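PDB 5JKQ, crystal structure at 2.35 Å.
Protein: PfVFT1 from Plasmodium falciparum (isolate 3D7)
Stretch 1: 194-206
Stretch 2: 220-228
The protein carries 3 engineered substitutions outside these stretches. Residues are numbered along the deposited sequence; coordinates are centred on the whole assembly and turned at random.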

# COMPACT_ATOMS: atom_id res chain seq x y z
N ASP A 194 22.66 14.64 -5.07
CA ASP A 194 23.47 15.53 -4.24
C ASP A 194 23.46 15.06 -2.79
O ASP A 194 24.45 15.19 -2.08
CB ASP A 194 22.96 16.97 -4.32
CG ASP A 194 23.19 17.60 -5.68
OD1 ASP A 194 24.17 17.24 -6.36
OD2 ASP A 194 22.38 18.48 -6.06
N LEU A 195 22.32 14.52 -2.36
CA LEU A 195 22.17 14.01 -1.00
C LEU A 195 23.11 12.83 -0.77
O LEU A 195 23.80 12.77 0.24
CB LEU A 195 20.72 13.61 -0.73
CG LEU A 195 20.41 13.03 0.65
CD1 LEU A 195 20.68 14.04 1.75
CD2 LEU A 195 18.98 12.54 0.71
N LYS A 196 23.12 11.89 -1.72
CA LYS A 196 23.99 10.72 -1.64
C LYS A 196 25.45 11.12 -1.46
O LYS A 196 26.15 10.57 -0.61
CB LYS A 196 23.86 9.86 -2.89
CG LYS A 196 22.61 8.99 -2.94
CD LYS A 196 22.60 8.15 -4.21
CE LYS A 196 21.22 7.63 -4.53
NZ LYS A 196 21.17 6.92 -5.84
N SER A 197 25.90 12.07 -2.27
CA SER A 197 27.26 12.58 -2.17
C SER A 197 27.54 13.12 -0.78
O SER A 197 28.57 12.81 -0.18
CB SER A 197 27.51 13.67 -3.22
OG SER A 197 27.42 13.14 -4.53
N TYR A 198 26.62 13.93 -0.25
CA TYR A 198 26.80 14.51 1.07
C TYR A 198 26.89 13.43 2.15
O TYR A 198 27.81 13.45 2.97
CB TYR A 198 25.65 15.47 1.40
CG TYR A 198 25.86 16.23 2.69
CD1 TYR A 198 26.58 17.42 2.70
CD2 TYR A 198 25.35 15.76 3.89
CE1 TYR A 198 26.78 18.11 3.88
CE2 TYR A 198 25.55 16.44 5.07
CZ TYR A 198 26.26 17.62 5.06
OH TYR A 198 26.46 18.31 6.23
N ILE A 199 25.94 12.50 2.15
CA ILE A 199 25.95 11.41 3.13
C ILE A 199 27.22 10.57 3.00
O ILE A 199 27.72 10.03 3.98
CB ILE A 199 24.70 10.50 2.98
CG1 ILE A 199 23.41 11.30 3.16
CG2 ILE A 199 24.73 9.34 3.98
CD1 ILE A 199 23.27 11.98 4.51
N SER A 200 27.75 10.48 1.78
CA SER A 200 28.96 9.70 1.55
C SER A 200 30.20 10.42 2.08
O SER A 200 31.15 9.79 2.52
CB SER A 200 29.13 9.39 0.06
OG SER A 200 29.57 10.52 -0.66
N LYS A 201 30.17 11.75 2.05
CA LYS A 201 31.29 12.56 2.53
C LYS A 201 31.29 12.71 4.05
O LYS A 201 32.34 12.84 4.66
CB LYS A 201 31.27 13.96 1.89
CG LYS A 201 31.53 14.00 0.38
CD LYS A 201 32.86 13.38 -0.02
CE LYS A 201 34.04 14.13 0.58
NZ LYS A 201 35.34 13.54 0.13
N ASN A 202 30.10 12.68 4.65
CA ASN A 202 29.94 12.99 6.07
C ASN A 202 29.41 11.81 6.89
O ASN A 202 28.74 10.93 6.38
CB ASN A 202 29.00 14.18 6.24
CG ASN A 202 29.52 15.42 5.53
OD1 ASN A 202 29.17 15.69 4.38
ND2 ASN A 202 30.37 16.18 6.22
N GLU A 203 29.73 11.84 8.18
CA GLU A 203 29.40 10.75 9.10
C GLU A 203 28.67 11.26 10.33
O GLU A 203 28.75 12.45 10.66
CB GLU A 203 30.68 10.01 9.51
CG GLU A 203 31.89 10.93 9.71
CD GLU A 203 33.13 10.20 10.19
OE1 GLU A 203 32.99 9.09 10.75
OE2 GLU A 203 34.24 10.73 10.00
N GLY A 204 27.95 10.37 11.00
CA GLY A 204 27.27 10.70 12.24
C GLY A 204 25.93 11.39 12.04
O GLY A 204 25.29 11.80 13.01
N LEU A 205 25.50 11.53 10.79
CA LEU A 205 24.24 12.19 10.47
C LEU A 205 23.05 11.35 10.92
O LEU A 205 23.15 10.13 11.06
CB LEU A 205 24.14 12.46 8.98
CG LEU A 205 25.23 13.37 8.40
CD1 LEU A 205 25.13 13.43 6.89
CD2 LEU A 205 25.15 14.77 9.00
N LYS A 206 21.92 12.02 11.15
CA LYS A 206 20.70 11.37 11.60
C LYS A 206 19.51 11.86 10.77
O LYS A 206 19.45 13.03 10.40
CB LYS A 206 20.46 11.64 13.09
CG LYS A 206 21.74 11.64 13.92
CD LYS A 206 21.45 11.63 15.42
CE LYS A 206 22.74 11.60 16.23
NZ LYS A 206 22.51 11.49 17.70
N ASN A 220 16.88 1.85 2.35
CA ASN A 220 17.25 1.05 1.19
C ASN A 220 18.44 1.64 0.44
O ASN A 220 19.19 0.92 -0.21
CB ASN A 220 16.06 0.94 0.23
CG ASN A 220 14.95 0.05 0.77
OD1 ASN A 220 15.21 -0.93 1.47
ND2 ASN A 220 13.71 0.40 0.45
N ILE A 221 18.60 2.96 0.55
CA ILE A 221 19.65 3.67 -0.16
C ILE A 221 20.91 3.80 0.69
O ILE A 221 22.01 3.51 0.22
CB ILE A 221 19.19 5.08 -0.59
CG1 ILE A 221 17.88 5.01 -1.38
CG2 ILE A 221 20.28 5.79 -1.41
CD1 ILE A 221 17.97 4.23 -2.68
N PHE A 222 20.75 4.25 1.93
CA PHE A 222 21.88 4.68 2.74
C PHE A 222 22.38 3.63 3.74
O PHE A 222 23.50 3.74 4.22
CB PHE A 222 21.52 5.97 3.48
CG PHE A 222 21.30 7.13 2.56
CD1 PHE A 222 22.33 7.62 1.78
CD2 PHE A 222 20.05 7.74 2.47
CE1 PHE A 222 22.13 8.69 0.93
CE2 PHE A 222 19.85 8.81 1.62
CZ PHE A 222 20.89 9.29 0.85
N LEU A 223 21.56 2.63 4.04
CA LEU A 223 21.97 1.55 4.93
C LEU A 223 22.34 2.09 6.32
O LEU A 223 21.56 2.83 6.91
CB LEU A 223 23.15 0.79 4.31
CG LEU A 223 22.99 0.38 2.85
CD1 LEU A 223 24.31 -0.15 2.30
CD2 LEU A 223 21.88 -0.64 2.69
N ASP A 224 23.51 1.72 6.83
CA ASP A 224 23.91 2.11 8.18
C ASP A 224 24.78 3.36 8.20
O ASP A 224 25.37 3.69 9.23
CB ASP A 224 24.65 0.95 8.86
CG ASP A 224 26.00 0.67 8.23
OD1 ASP A 224 26.16 0.92 7.02
OD2 ASP A 224 26.90 0.19 8.95
N LYS A 225 24.86 4.06 7.07
CA LYS A 225 25.62 5.31 7.00
C LYS A 225 25.02 6.40 7.89
O LYS A 225 25.68 7.39 8.20
CB LYS A 225 25.68 5.81 5.56
CG LYS A 225 27.01 5.59 4.87
CD LYS A 225 28.02 6.67 5.24
CE LYS A 225 29.20 6.69 4.28
NZ LYS A 225 30.00 7.94 4.40
N VAL A 226 23.76 6.21 8.27
CA VAL A 226 23.06 7.17 9.12
C VAL A 226 22.17 6.45 10.12
O VAL A 226 21.92 5.25 9.99
CB VAL A 226 22.20 8.14 8.29
CG1 VAL A 226 23.07 8.92 7.31
CG2 VAL A 226 21.12 7.39 7.54
N THR A 227 21.69 7.19 11.12
CA THR A 227 20.72 6.67 12.08
C THR A 227 19.32 7.15 11.70
O THR A 227 19.15 8.27 11.21
CB THR A 227 21.06 7.10 13.52
OG1 THR A 227 21.19 8.52 13.58
CG2 THR A 227 22.35 6.45 13.97
N TYR A 228 18.33 6.30 11.94
CA TYR A 228 16.95 6.58 11.54
C TYR A 228 16.05 6.75 12.75
O TYR A 228 15.92 5.85 13.57
CB TYR A 228 16.43 5.45 10.64
CG TYR A 228 17.31 5.19 9.44
CD1 TYR A 228 17.11 5.87 8.25
CD2 TYR A 228 18.34 4.27 9.50
CE1 TYR A 228 17.91 5.64 7.15
CE2 TYR A 228 19.15 4.03 8.41
CZ TYR A 228 18.93 4.72 7.24
OH TYR A 228 19.74 4.49 6.14

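Stretch 2 enters as the end of a helix and meets the helix of stretch 1 with apolar side chains. Ile-221 points toward its neighbour and sets CG2 3.7 Å from Lys-196 CE, where the extended aliphatic chain of the lysine offers methylenes to a partly exposed edge of the contact. Phe-222, buried, fills more of the gap: its flat ring reaches several residues at once. Phe-222 CE1 lies 3.8 Å from Lys-196 CA, which sits at the ring edge; Phe-222 CZ lies 3.8 Å from Leu-195 CD2; and Ile-199 CG1 makes an off-centre CH-pi contact 4.1 Å from the centroid of the Phe-222 ring.

After Leu-223 leaves the helix with positive phi, the chain turns, and Lys-225 sends its long side chain back to the other helix. Its NZ donates hydrogen bonds to Ile-199 O (3.1 Å) and Ser-200 O (2.9 Å), carbonyls near the helix's C-terminal end, where a cation is well suited.

Val-226 is compact and buried; its CG1 packs 3.7 Å from Ile-199 CG2 and 4.1 Å from Leu-205 CB. At Thr-227 the backbone takes over: its N donates to Leu-205 O (3.3 Å, 165°), and it pairs with Lys-206 in a parallel bridge. Their side chains share one sheet face, Thr-227 OG1 lying 3.2 Å from Lys-206 CG; beta-branched threonine suits extended backbone, and its hydroxyl is tolerated at this exposed position. Tyr-228 points away.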